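Local coordinates for dihydroorotase (Agrobacterium tumefaciens, PDB 2OGJ), which acts in vitro as an esterase that deacetylates acetyl-(R)-mandelate and, less efficiently, acetyl glycolate, and carries two zinc ions in a TIM-barrel amidohydrolase fold, at residues A[358-363]-A[368-373]; A[263-268]-A[308-313]; A[25-30]-A[339-344]; A[126-131]-A[346-351]. All coordinates share one frame; numbering follows the deposited sequence.

Interaction 1: residues A[358-363]-A[368-373]; sequences DLEATD and VSRLKR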
loop_
_atom_site.group_PDB
_atom_site.type_symbol
_atom_site.label_atom_id
_atom_site.label_comp_id
_atom_site.label_asym_id
_atom_site.label_seq_id
_atom_site.Cartn_x
_atom_site.Cartn_y
_atom_site.Cartn_z
ATOM N N ASP A 358 2.143 -44.856 -28.849
ATOM C CA ASP A 358 3.029 -43.887 -29.472
ATOM C C ASP A 358 2.237 -42.587 -29.406
ATOM O O ASP A 358 1.674 -42.127 -30.402
ATOM C CB ASP A 358 3.320 -44.278 -30.921
ATOM C CG ASP A 358 4.244 -43.296 -31.614
ATOM O OD1 ASP A 358 5.342 -43.028 -31.066
ATOM O OD2 ASP A 358 3.875 -42.802 -32.707
ATOM N N LEU A 359 2.175 -42.014 -28.210
ATOM C CA LEU A 359 1.419 -40.793 -27.991
ATOM C C LEU A 359 2.318 -39.652 -27.598
ATOM O O LEU A 359 3.269 -39.825 -26.835
ATOM C CB LEU A 359 0.391 -40.997 -26.880
ATOM C CG LEU A 359 -0.522 -39.798 -26.612
ATOM C CD1 LEU A 359 -1.394 -39.555 -27.833
ATOM C CD2 LEU A 359 -1.384 -40.053 -25.386
ATOM N N GLU A 360 2.009 -38.477 -28.124
ATOM C CA GLU A 360 2.777 -37.299 -27.796
ATOM C C GLU A 360 2.024 -36.510 -26.761
ATOM O O GLU A 360 0.852 -36.190 -26.937
ATOM C CB GLU A 360 3.011 -36.417 -29.022
ATOM C CG GLU A 360 4.023 -36.970 -30.000
ATOM C CD GLU A 360 4.614 -35.896 -30.889
ATOM O OE1 GLU A 360 3.832 -35.125 -31.491
ATOM O OE2 GLU A 360 5.861 -35.826 -30.987
ATOM N N ALA A 361 2.703 -36.232 -25.663
ATOM C CA ALA A 361 2.143 -35.430 -24.593
ATOM C C ALA A 361 3.119 -34.268 -24.471
ATOM O O ALA A 361 4.291 -34.396 -24.822
ATOM C CB ALA A 361 2.103 -36.226 -23.311
ATOM N N THR A 362 2.653 -33.125 -24.004
ATOM C CA THR A 362 3.556 -32.002 -23.866
ATOM C C THR A 362 3.489 -31.503 -22.439
ATOM O O THR A 362 2.418 -31.475 -21.840
ATOM C CB THR A 362 3.206 -30.881 -24.870
ATOM O OG1 THR A 362 3.444 -29.596 -24.273
ATOM C CG2 THR A 362 1.754 -31.003 -25.322
ATOM N N ASP A 363 4.646 -31.129 -21.897
ATOM C CA ASP A 363 4.755 -30.636 -20.519
ATOM C C ASP A 363 4.432 -29.151 -20.388
ATOM O O ASP A 363 3.985 -28.499 -21.341
ATOM C CB ASP A 363 6.169 -30.908 -19.966
ATOM C CG ASP A 363 7.273 -30.157 -20.735
ATOM O OD1 ASP A 363 8.475 -30.422 -20.503
ATOM O OD2 ASP A 363 6.946 -29.293 -21.571
ATOM N N VAL A 368 7.646 -31.440 -26.184
ATOM C CA VAL A 368 6.827 -32.592 -26.508
ATOM C C VAL A 368 7.613 -33.890 -26.468
ATOM O O VAL A 368 8.719 -33.967 -26.990
ATOM C CB VAL A 368 6.197 -32.435 -27.902
ATOM C CG1 VAL A 368 5.616 -33.754 -28.365
ATOM C CG2 VAL A 368 5.103 -31.391 -27.856
ATOM N N SER A 369 7.042 -34.898 -25.820
ATOM C CA SER A 369 7.653 -36.213 -25.745
ATOM C C SER A 369 6.575 -37.218 -26.149
ATOM O O SER A 369 5.386 -36.972 -25.944
ATOM C CB SER A 369 8.138 -36.502 -24.326
ATOM O OG SER A 369 8.530 -37.859 -24.186
ATOM N N ARG A 370 6.973 -38.339 -26.742
ATOM C CA ARG A 370 5.994 -39.347 -27.150
ATOM C C ARG A 370 6.105 -40.603 -26.312
ATOM O O ARG A 370 7.016 -41.407 -26.498
ATOM C CB ARG A 370 6.137 -39.692 -28.637
ATOM C CG ARG A 370 7.536 -40.065 -29.091
ATOM C CD ARG A 370 7.538 -40.536 -30.551
ATOM N NE ARG A 370 7.087 -39.509 -31.494
ATOM C CZ ARG A 370 5.813 -39.224 -31.764
ATOM N NH1 ARG A 370 4.832 -39.889 -31.163
ATOM N NH2 ARG A 370 5.514 -38.277 -32.653
ATOM N N LEU A 371 5.159 -40.748 -25.388
ATOM C CA LEU A 371 5.097 -41.881 -24.469
ATOM C C LEU A 371 4.886 -43.217 -25.198
ATOM O O LEU A 371 4.001 -43.355 -26.045
ATOM C CB LEU A 371 3.973 -41.644 -23.447
ATOM C CG LEU A 371 3.858 -40.196 -22.942
ATOM C CD1 LEU A 371 2.572 -40.003 -22.176
ATOM C CD2 LEU A 371 5.053 -39.856 -22.085
ATOM N N LYS A 372 5.718 -44.194 -24.853
ATOM C CA LYS A 372 5.677 -45.522 -25.455
ATOM C C LYS A 372 4.824 -46.512 -24.653
ATOM O O LYS A 372 4.510 -47.605 -25.129
ATOM C CB LYS A 372 7.105 -46.067 -25.594
ATOM C CG LYS A 372 8.037 -45.217 -26.463
ATOM C CD LYS A 372 7.484 -45.068 -27.866
ATOM C CE LYS A 372 8.500 -44.449 -28.805
ATOM N NZ LYS A 372 7.918 -44.254 -30.169
ATOM N N ARG A 373 4.464 -46.128 -23.433
ATOM C CA ARG A 373 3.635 -46.955 -22.565
ATOM C C ARG A 373 2.637 -46.045 -21.869
ATOM O O ARG A 373 2.982 -44.951 -21.437
ATOM C CB ARG A 373 4.497 -47.690 -21.547
ATOM C CG ARG A 373 5.392 -48.723 -22.191
ATOM C CD ARG A 373 6.584 -49.034 -21.320
ATOM N NE ARG A 373 6.291 -49.973 -20.245
ATOM C CZ ARG A 373 7.103 -50.191 -19.213
ATOM N NH1 ARG A 373 8.252 -49.531 -19.115
ATOM N NH2 ARG A 373 6.777 -51.079 -18.284
#

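Interaction 2: residues A[263-268]-A[308-313]; sequences IGHGGA and MSKLLS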
loop_
_atom_site.group_PDB
_atom_site.type_symbol
_atom_site.label_atom_id
_atom_site.label_comp_id
_atom_site.label_asym_id
_atom_site.label_seq_id
_atom_site.Cartn_x
_atom_site.Cartn_y
_atom_site.Cartn_z
ATOM N N ILE A 263 4.744 -33.620 -7.758
ATOM C CA ILE A 263 4.816 -33.092 -9.118
ATOM C C ILE A 263 3.859 -31.933 -9.323
ATOM O O ILE A 263 4.266 -30.870 -9.789
ATOM C CB ILE A 263 4.544 -34.191 -10.205
ATOM C CG1 ILE A 263 5.814 -34.450 -11.019
ATOM C CG2 ILE A 263 3.532 -33.700 -11.233
ATOM C CD1 ILE A 263 7.022 -34.837 -10.223
ATOM N N GLY A 264 2.590 -32.137 -8.972
ATOM C CA GLY A 264 1.597 -31.089 -9.147
ATOM C C GLY A 264 1.693 -30.466 -10.528
ATOM O O GLY A 264 1.761 -29.241 -10.669
ATOM N N HIS A 265 1.718 -31.314 -11.554
ATOM C CA HIS A 265 1.791 -30.863 -12.951
ATOM C C HIS A 265 0.570 -29.977 -13.271
ATOM O O HIS A 265 -0.598 -30.397 -13.074
ATOM C CB HIS A 265 1.806 -32.098 -13.866
ATOM C CG HIS A 265 2.052 -31.800 -15.317
ATOM N ND1 HIS A 265 2.716 -32.680 -16.148
ATOM C CD2 HIS A 265 1.731 -30.734 -16.087
ATOM C CE1 HIS A 265 2.796 -32.170 -17.363
ATOM N NE2 HIS A 265 2.206 -30.989 -17.353
ATOM N N GLY A 266 0.797 -28.766 -13.775
ATOM C CA GLY A 266 -0.374 -27.961 -14.058
ATOM C C GLY A 266 -0.325 -26.801 -15.027
ATOM O O GLY A 266 -0.853 -25.727 -14.725
ATOM N N GLY A 267 0.277 -26.993 -16.194
ATOM C CA GLY A 267 0.329 -25.898 -17.146
ATOM C C GLY A 267 1.653 -25.170 -17.090
ATOM O O GLY A 267 2.214 -24.822 -18.129
ATOM N N ALA A 268 2.164 -24.934 -15.887
ATOM C CA ALA A 268 3.444 -24.258 -15.762
ATOM C C ALA A 268 4.438 -24.957 -14.833
ATOM O O ALA A 268 5.601 -24.574 -14.787
ATOM C CB ALA A 268 3.226 -22.816 -15.294
HETATM N N MSE A 308 1.102 -39.967 -14.923
HETATM C CA MSE A 308 1.841 -41.144 -14.458
HETATM C C MSE A 308 2.695 -41.657 -15.626
HETATM O O MSE A 308 3.798 -42.139 -15.423
HETATM C CB MSE A 308 0.880 -42.243 -13.998
HETATM C CG MSE A 308 -0.004 -41.876 -12.807
HETATM SE SE MSE A 308 -1.437 -42.979 -12.537
HETATM C CE MSE A 308 -0.652 -44.389 -11.968
ATOM N N SER A 309 2.180 -41.516 -16.845
ATOM C CA SER A 309 2.875 -41.954 -18.052
ATOM C C SER A 309 4.113 -41.121 -18.390
ATOM O O SER A 309 5.066 -41.648 -18.967
ATOM C CB SER A 309 1.922 -41.948 -19.255
ATOM O OG SER A 309 0.817 -42.807 -19.037
ATOM N N LYS A 310 4.094 -39.830 -18.050
ATOM C CA LYS A 310 5.233 -38.939 -18.313
ATOM C C LYS A 310 6.390 -39.266 -17.368
ATOM O O LYS A 310 7.560 -39.240 -17.768
ATOM C CB LYS A 310 4.827 -37.467 -18.148
ATOM C CG LYS A 310 3.784 -36.985 -19.159
ATOM C CD LYS A 310 3.452 -35.518 -18.950
ATOM C CE LYS A 310 2.431 -35.036 -19.956
ATOM N NZ LYS A 310 1.882 -33.703 -19.576
ATOM N N LEU A 311 6.060 -39.579 -16.116
ATOM C CA LEU A 311 7.081 -39.923 -15.137
ATOM C C LEU A 311 7.685 -41.265 -15.501
ATOM O O LEU A 311 8.891 -41.460 -15.404
ATOM C CB LEU A 311 6.487 -39.974 -13.729
ATOM C CG LEU A 311 6.520 -38.685 -12.901
ATOM C CD1 LEU A 311 7.952 -38.159 -12.858
ATOM C CD2 LEU A 311 5.563 -37.644 -13.485
ATOM N N LEU A 312 6.840 -42.192 -15.927
ATOM C CA LEU A 312 7.303 -43.514 -16.333
ATOM C C LEU A 312 8.220 -43.389 -17.542
ATOM O O LEU A 312 9.127 -44.190 -17.716
ATOM C CB LEU A 312 6.122 -44.417 -16.715
ATOM C CG LEU A 312 6.483 -45.881 -16.960
ATOM C CD1 LEU A 312 6.723 -46.545 -15.618
ATOM C CD2 LEU A 312 5.360 -46.588 -17.680
ATOM N N SER A 313 7.963 -42.383 -18.377
ATOM C CA SER A 313 8.744 -42.156 -19.583
ATOM C C SER A 313 10.116 -41.566 -19.300
ATOM O O SER A 313 11.018 -41.692 -20.119
ATOM C CB SER A 313 7.985 -41.235 -20.541
ATOM O OG SER A 313 8.125 -39.877 -20.164
#

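Interaction 3: residues A[25-30]-A[339-344]; sequences VGFGKG and NRLDVG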
loop_
_atom_site.group_PDB
_atom_site.type_symbol
_atom_site.label_atom_id
_atom_site.label_comp_id
_atom_site.label_asym_id
_atom_site.label_seq_id
_atom_site.Cartn_x
_atom_site.Cartn_y
_atom_site.Cartn_z
ATOM N N VAL A 25 -1.373 -54.920 -7.477
ATOM C CA VAL A 25 -0.125 -54.169 -7.433
ATOM C C VAL A 25 -0.328 -52.968 -6.521
ATOM O O VAL A 25 -1.444 -52.471 -6.387
ATOM C CB VAL A 25 0.288 -53.657 -8.839
ATOM C CG1 VAL A 25 -0.699 -52.610 -9.338
ATOM C CG2 VAL A 25 1.661 -53.047 -8.778
ATOM N N GLY A 26 0.743 -52.510 -5.885
ATOM C CA GLY A 26 0.627 -51.356 -5.012
ATOM C C GLY A 26 0.075 -51.582 -3.615
ATOM O O GLY A 26 -0.207 -50.617 -2.909
ATOM N N PHE A 27 -0.083 -52.837 -3.206
ATOM C CA PHE A 27 -0.599 -53.133 -1.877
ATOM C C PHE A 27 0.591 -53.372 -0.953
ATOM O O PHE A 27 1.631 -52.737 -1.112
ATOM C CB PHE A 27 -1.519 -54.359 -1.916
ATOM C CG PHE A 27 -2.737 -54.175 -2.790
ATOM C CD1 PHE A 27 -2.664 -54.364 -4.162
ATOM C CD2 PHE A 27 -3.946 -53.754 -2.244
ATOM C CE1 PHE A 27 -3.773 -54.132 -4.981
ATOM C CE2 PHE A 27 -5.062 -53.518 -3.057
ATOM C CZ PHE A 27 -4.972 -53.705 -4.426
ATOM N N GLY A 28 0.452 -54.273 0.013
ATOM C CA GLY A 28 1.558 -54.565 0.930
ATOM C C GLY A 28 2.789 -55.094 0.186
ATOM O O GLY A 28 2.707 -55.481 -0.982
ATOM N N LYS A 29 3.931 -55.104 0.867
ATOM C CA LYS A 29 5.144 -55.604 0.249
ATOM C C LYS A 29 5.046 -57.109 0.092
ATOM O O LYS A 29 5.824 -57.727 -0.638
ATOM C CB LYS A 29 6.363 -55.242 1.111
ATOM C CG LYS A 29 7.726 -55.618 0.518
ATOM C CD LYS A 29 8.095 -54.759 -0.688
ATOM C CE LYS A 29 9.448 -55.160 -1.257
ATOM N NZ LYS A 29 9.464 -56.580 -1.704
ATOM N N GLY A 30 4.064 -57.702 0.765
ATOM C CA GLY A 30 3.872 -59.144 0.714
ATOM C C GLY A 30 2.643 -59.588 -0.080
ATOM O O GLY A 30 2.243 -60.752 0.002
ATOM N N ASN A 339 -3.361 -53.560 4.562
ATOM C CA ASN A 339 -4.224 -54.732 4.491
ATOM C C ASN A 339 -5.461 -54.509 3.645
ATOM O O ASN A 339 -6.493 -55.108 3.909
ATOM C CB ASN A 339 -4.661 -55.143 5.904
ATOM C CG ASN A 339 -3.506 -55.652 6.756
ATOM O OD1 ASN A 339 -2.554 -54.917 7.055
ATOM N ND2 ASN A 339 -3.586 -56.926 7.153
ATOM N N ARG A 340 -5.365 -53.668 2.625
ATOM C CA ARG A 340 -6.522 -53.360 1.792
ATOM C C ARG A 340 -7.188 -54.528 1.078
ATOM O O ARG A 340 -8.352 -54.431 0.706
ATOM C CB ARG A 340 -6.148 -52.274 0.787
ATOM C CG ARG A 340 -5.869 -50.942 1.444
ATOM C CD ARG A 340 -7.137 -50.178 1.740
ATOM N NE ARG A 340 -7.292 -49.085 0.792
ATOM C CZ ARG A 340 -7.676 -47.858 1.122
ATOM N NH1 ARG A 340 -7.951 -47.558 2.389
ATOM N NH2 ARG A 340 -7.771 -46.923 0.182
ATOM N N LEU A 341 -6.460 -55.629 0.890
ATOM C CA LEU A 341 -7.017 -56.808 0.220
ATOM C C LEU A 341 -7.704 -57.766 1.203
ATOM O O LEU A 341 -8.398 -58.690 0.786
ATOM C CB LEU A 341 -5.923 -57.551 -0.558
ATOM C CG LEU A 341 -6.044 -57.678 -2.088
ATOM C CD1 LEU A 341 -7.257 -56.945 -2.602
ATOM C CD2 LEU A 341 -4.790 -57.142 -2.729
ATOM N N ASP A 342 -7.520 -57.518 2.501
ATOM C CA ASP A 342 -8.113 -58.321 3.575
ATOM C C ASP A 342 -9.614 -58.480 3.393
ATOM O O ASP A 342 -10.252 -57.655 2.748
ATOM C CB ASP A 342 -7.878 -57.650 4.926
ATOM C CG ASP A 342 -6.546 -58.014 5.550
ATOM O OD1 ASP A 342 -5.531 -58.161 4.826
ATOM O OD2 ASP A 342 -6.517 -58.128 6.794
ATOM N N VAL A 343 -10.182 -59.536 3.966
ATOM C CA VAL A 343 -11.618 -59.735 3.862
ATOM C C VAL A 343 -12.268 -58.744 4.809
ATOM O O VAL A 343 -11.730 -58.453 5.872
ATOM C CB VAL A 343 -12.033 -61.180 4.248
ATOM C CG1 VAL A 343 -13.529 -61.253 4.516
ATOM C CG2 VAL A 343 -11.691 -62.130 3.120
ATOM N N GLY A 344 -13.419 -58.212 4.416
ATOM C CA GLY A 344 -14.099 -57.253 5.262
ATOM C C GLY A 344 -13.707 -55.813 4.970
ATOM O O GLY A 344 -14.464 -54.887 5.274
#

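Interaction 4: residues A[126-131]-A[346-351]; sequences RERIKA and RADFTV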
loop_
_atom_site.group_PDB
_atom_site.type_symbol
_atom_site.label_atom_id
_atom_site.label_comp_id
_atom_site.label_asym_id
_atom_site.label_seq_id
_atom_site.Cartn_x
_atom_site.Cartn_y
_atom_site.Cartn_z
ATOM N N ARG A 126 -19.048 -39.173 -4.819
ATOM C CA ARG A 126 -18.855 -40.588 -4.520
ATOM C C ARG A 126 -17.415 -40.902 -4.148
ATOM O O ARG A 126 -17.151 -41.930 -3.529
ATOM C CB ARG A 126 -19.345 -41.528 -5.656
ATOM C CG ARG A 126 -19.114 -41.153 -7.116
ATOM C CD ARG A 126 -19.363 -42.414 -7.961
ATOM N NE ARG A 126 -19.659 -42.246 -9.392
ATOM C CZ ARG A 126 -19.137 -41.311 -10.185
ATOM N NH1 ARG A 126 -18.278 -40.404 -9.711
ATOM N NH2 ARG A 126 -19.451 -41.303 -11.475
ATOM N N GLU A 127 -16.492 -40.007 -4.498
ATOM C CA GLU A 127 -15.082 -40.201 -4.173
ATOM C C GLU A 127 -14.757 -39.657 -2.791
ATOM O O GLU A 127 -15.576 -38.985 -2.171
ATOM C CB GLU A 127 -14.191 -39.498 -5.195
ATOM C CG GLU A 127 -14.495 -39.902 -6.626
ATOM C CD GLU A 127 -15.522 -38.999 -7.296
ATOM O OE1 GLU A 127 -16.346 -38.376 -6.576
ATOM O OE2 GLU A 127 -15.513 -38.927 -8.545
ATOM N N ARG A 128 -13.561 -39.962 -2.306
ATOM C CA ARG A 128 -13.138 -39.462 -1.013
ATOM C C ARG A 128 -12.557 -38.103 -1.353
ATOM O O ARG A 128 -11.660 -37.991 -2.198
ATOM C CB ARG A 128 -12.049 -40.342 -0.404
ATOM C CG ARG A 128 -11.586 -39.900 0.980
ATOM C CD ARG A 128 -10.343 -40.660 1.391
ATOM N NE ARG A 128 -10.484 -42.075 1.056
ATOM C CZ ARG A 128 -11.089 -42.975 1.822
ATOM N NH1 ARG A 128 -11.609 -42.619 2.993
ATOM N NH2 ARG A 128 -11.194 -44.227 1.401
ATOM N N ILE A 129 -13.074 -37.066 -0.715
ATOM C CA ILE A 129 -12.588 -35.735 -0.984
ATOM C C ILE A 129 -12.109 -35.019 0.276
ATOM O O ILE A 129 -12.860 -34.782 1.235
ATOM C CB ILE A 129 -13.665 -34.956 -1.736
ATOM C CG1 ILE A 129 -13.899 -35.647 -3.081
ATOM C CG2 ILE A 129 -13.256 -33.509 -1.914
ATOM C CD1 ILE A 129 -15.048 -35.118 -3.835
ATOM N N LYS A 130 -10.811 -34.738 0.266
ATOM C CA LYS A 130 -10.146 -34.055 1.358
ATOM C C LYS A 130 -9.679 -32.736 0.761
ATOM O O LYS A 130 -9.705 -32.553 -0.451
ATOM C CB LYS A 130 -8.934 -34.858 1.836
ATOM C CG LYS A 130 -9.123 -36.373 1.830
ATOM C CD LYS A 130 -9.552 -36.958 3.165
ATOM C CE LYS A 130 -10.983 -36.623 3.492
ATOM N NZ LYS A 130 -11.472 -37.401 4.675
ATOM N N ALA A 131 -9.229 -31.827 1.609
ATOM C CA ALA A 131 -8.778 -30.541 1.133
ATOM C C ALA A 131 -7.694 -29.900 1.981
ATOM O O ALA A 131 -7.626 -30.085 3.199
ATOM C CB ALA A 131 -9.972 -29.591 1.039
ATOM N N ARG A 346 -13.307 -52.423 3.069
ATOM C CA ARG A 346 -14.157 -51.801 2.052
ATOM C C ARG A 346 -13.416 -51.760 0.723
ATOM O O ARG A 346 -12.289 -51.285 0.658
ATOM C CB ARG A 346 -14.531 -50.381 2.447
ATOM C CG ARG A 346 -15.629 -49.822 1.577
ATOM C CD ARG A 346 -15.714 -48.309 1.641
ATOM N NE ARG A 346 -16.893 -47.840 0.921
ATOM C CZ ARG A 346 -16.971 -46.661 0.311
ATOM N NH1 ARG A 346 -15.926 -45.830 0.334
ATOM N NH2 ARG A 346 -18.091 -46.306 -0.322
ATOM N N ALA A 347 -14.046 -52.264 -0.334
ATOM C CA ALA A 347 -13.417 -52.290 -1.651
ATOM C C ALA A 347 -13.173 -50.870 -2.128
ATOM O O ALA A 347 -14.082 -50.035 -2.127
ATOM C CB ALA A 347 -14.294 -53.026 -2.633
ATOM N N ASP A 348 -11.938 -50.593 -2.522
ATOM C CA ASP A 348 -11.576 -49.264 -2.994
ATOM C C ASP A 348 -10.403 -49.427 -3.956
ATOM O O ASP A 348 -9.253 -49.128 -3.617
ATOM C CB ASP A 348 -11.199 -48.385 -1.792
ATOM C CG ASP A 348 -11.022 -46.926 -2.169
ATOM O OD1 ASP A 348 -10.852 -46.067 -1.274
ATOM O OD2 ASP A 348 -11.045 -46.643 -3.379
ATOM N N PHE A 349 -10.703 -49.911 -5.160
ATOM C CA PHE A 349 -9.662 -50.163 -6.161
ATOM C C PHE A 349 -9.689 -49.267 -7.399
ATOM O O PHE A 349 -10.499 -48.365 -7.535
ATOM C CB PHE A 349 -9.739 -51.619 -6.637
ATOM C CG PHE A 349 -9.939 -52.613 -5.539
ATOM C CD1 PHE A 349 -11.073 -53.405 -5.530
ATOM C CD2 PHE A 349 -9.009 -52.761 -4.522
ATOM C CE1 PHE A 349 -11.289 -54.334 -4.525
ATOM C CE2 PHE A 349 -9.206 -53.687 -3.503
ATOM C CZ PHE A 349 -10.344 -54.477 -3.502
ATOM N N THR A 350 -8.758 -49.533 -8.297
ATOM C CA THR A 350 -8.654 -48.825 -9.556
ATOM C C THR A 350 -7.993 -49.832 -10.487
ATOM O O THR A 350 -6.833 -50.217 -10.320
ATOM C CB THR A 350 -7.810 -47.509 -9.458
ATOM O OG1 THR A 350 -7.507 -47.028 -10.777
ATOM C CG2 THR A 350 -6.524 -47.746 -8.693
ATOM N N VAL A 351 -8.780 -50.292 -11.445
ATOM C CA VAL A 351 -8.341 -51.265 -12.415
ATOM C C VAL A 351 -7.781 -50.527 -13.630
ATOM O O VAL A 351 -8.462 -49.683 -14.214
ATOM C CB VAL A 351 -9.524 -52.144 -12.803
ATOM C CG1 VAL A 351 -9.102 -53.188 -13.810
ATOM C CG2 VAL A 351 -10.082 -52.780 -11.540
#

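Interaction 1: residues A[358-363]-A[368-373]
The turn end of a beta hairpin, built from strands 348-362 and 368-382, is held together as Leu-359, Glu-360, Ala-361 and Thr-362 pair antiparallel with Leu-371, Arg-370, Ser-369 and Val-368. In the hydrogen-bonded pair of Ala-361 and Ser-369, Ala-361 N donates to Ser-369 O at 2.8 Å and Ser-369 N returns a bond to Ala-361 O at 3.0 Å. Farther from the turn, Leu-359 N reaches Leu-371 O at 3.1 Å. Between these lies the non-hydrogen-bonded pair Glu-360/Arg-370, and on its face Asp-358, Glu-360, Arg-370 and Lys-372 form a salt-bridge network. Asp-358 OD1 serves two cations: Lys-372 NZ comes to its anti side at 3.0 Å, well out of the carboxylate plane, whereas the bond from Arg-370 NH1, 3.2 Å from the same oxygen, is weak. Arg-370 reaches across because its chain bends at the third torsion (chi3 62°), laying the guanidinium almost parallel to the Glu-360 carboxylate, with the planes only 4° apart. Glu-360 OE2 sits over a guanidinium face, 3.0 Å from Arg-370 NH2, and the attraction is purely one of charge, since no N-H points at the oxygen. Toward the turn, Val-368 spreads its two methyls, CG1 against the Glu-360 carboxylate and CG2 against Thr-362 CB at 3.6 Å. On the other face Ala-361 CB meets Leu-371 CD1 at 4.0 Å, and both side chains rest on helix 304-313. A charge network on one face and a helix against the other mark an antiparallel hairpin with one side turned to solvent.

Interaction 2: residues A[263-268]-A[308-313]
Ile-263 and Leu-311 make the apolar half of this buried contact, running past one another head to tail until Ile-263 CG1 lies 4.0 Å from Leu-311 CD2. The other half pairs His-265 with Lys-310, the lysine chain passing roughly perpendicular to the histidine side chain. Lys-310 runs out fully extended from its helix, so that its aliphatic part reaches the imidazole, with CD 3.8 Å from His-265 CE1. The ammonium approaches the ring obliquely and is modelled too near CE1 for its exact place to be trusted; no hydrogen bond joins the two residues. His-265 meets the lysine because its CG stands opposite the backbone N (chi1 -173°), which carries the imidazole toward the helix. Lys-310 and Leu-311 are consecutive residues of helix 304-313, so one helix supplies both contacts. That loop follows strand 260-262, at the C-terminal end of a parallel strand of the TIM barrel, the end at which amidohydrolases assemble their metal site. The side chain of His-265 is accordingly about 6 Å from that of the zinc ligand Asp-291, though about 10 Å from a zinc ion itself. Farther out, the Lys-310 ammonium is held by the carbonyl oxygen of Thr-362, in the hairpin that flanks the helix, and the His-265 ring meets Phe-270 with the planes at about 30°. Backbone bonds tie Ile-263 to Ser-287 and His-265 to Ser-289, and the Gly-264 carbonyl accepts a weak hydrogen bond from ND1 of His-231, a ligand of the second zinc.

Interaction 3: residues A[25-30]-A[339-344]
The main chain of Phe-27, in an irregular loop, comes within 7.0 Å of Arg-340, CA to CA, where a type I beta turn from Asn-339 to Asp-342 presents its two central residues to the phenyl ring. Leu-341 takes the face: its CD2 methyl stands over the ring centre in a CH-pi contact, 3.5 Å from the centroid of the Phe-27 ring and 8° off the normal. All six ring carbons are therefore at similar distances from this one methyl, while the sister methyl CD1 only grazes the rim, 4.1 Å from Phe-27 CE2. Arg-340 takes the edge, with CB near the ring plane and 4.0 Å from Phe-27 CD2. Beyond that carbon the arginine bends at its second and third torsions (chi2 -82°), so the guanidinium leads away and the aromatic meets only the base of the side chain. The two turn residues thus grip the ring from perpendicular directions. Behind them the turn is closed by Asp-342 N, which donates to Asn-339 O at 3.0 Å. A side-chain bond spans the same ends: Asn-339 ND2 reaches the syn side of Asp-342 OD2 at 3.2 Å, though 34° out of the carboxylate plane. The loop 25-30 leaves strand 22-24 and the turn precedes strand 348-362, so the contact brings together early and late parts of the chain, consistent with the small beta domain of amidohydrolases being built from both ends of the chain. Phe-349 of strand 348-362 touches both Phe-27 and Leu-341, Pro-71 of strand 68-75 packs on Phe-27, and Val-25 lies against helix 318-323.

Interaction 4: residues A[126-131]-A[346-351]
Arg-128 and Asp-348 meet through a single hydrogen-bonded salt bridge, Arg-128 NH2 to Asp-348 OD1 at 3.3 Å. The oxygen lies at the edge of the guanidinium, close to its plane, and is approached nearly along its own C-O axis; the N-H...O angle of 146° makes the bond moderately bent. Only one nitrogen meets one oxygen, and the two planes are 30° apart, so this is a single-pronged bridge. Arg-128 leaves its strand extended and bends only at the third torsion (chi3 -43°), which turns NH2 toward the carboxylate. Other polar atoms of the pair have partners as well: Arg-128 NE donates to Thr-102 OG1, Asp-348 OD2 receives a weak hydrogen bond from Thr-101 OG1, and Arg-340 makes a long, weak ion pair with OD1. Arg-346 NH1 stands 5.1 Å from Arg-128 NH2, and with several cations about it the buried carboxylate is probably kept ionised. Next door, Glu-127 OE2 pairs with Arg-126 and accepts a bond from Ala-96 N. Arg-128 begins barrel strand 128-132, so the bridge ties the N-terminal end of a TIM-barrel strand, the end away from the metals, to strand 348-362.

In the fold
From the N terminus, the loop 25-30 opens interaction 3 and barrel strand 128-132 opens interaction 4. Interaction 2, joining 263-268 to 308-313, opens and closes inside both of these loops, on the zinc side of the barrel. Interaction 3 then closes at 339-344 and interaction 4 at 346-351, so the two cross; they touch where Phe-349 packs on Phe-27 and Leu-341 and where Arg-340 makes a long ion pair with Asp-348. Interaction 1 follows in series as a short hairpin closure. Strand 348-362 unites the set: its start serves interaction 4 beside the small beta domain, and its end packs against the helix of interaction 2, the two interaction centres being about 11 Å apart.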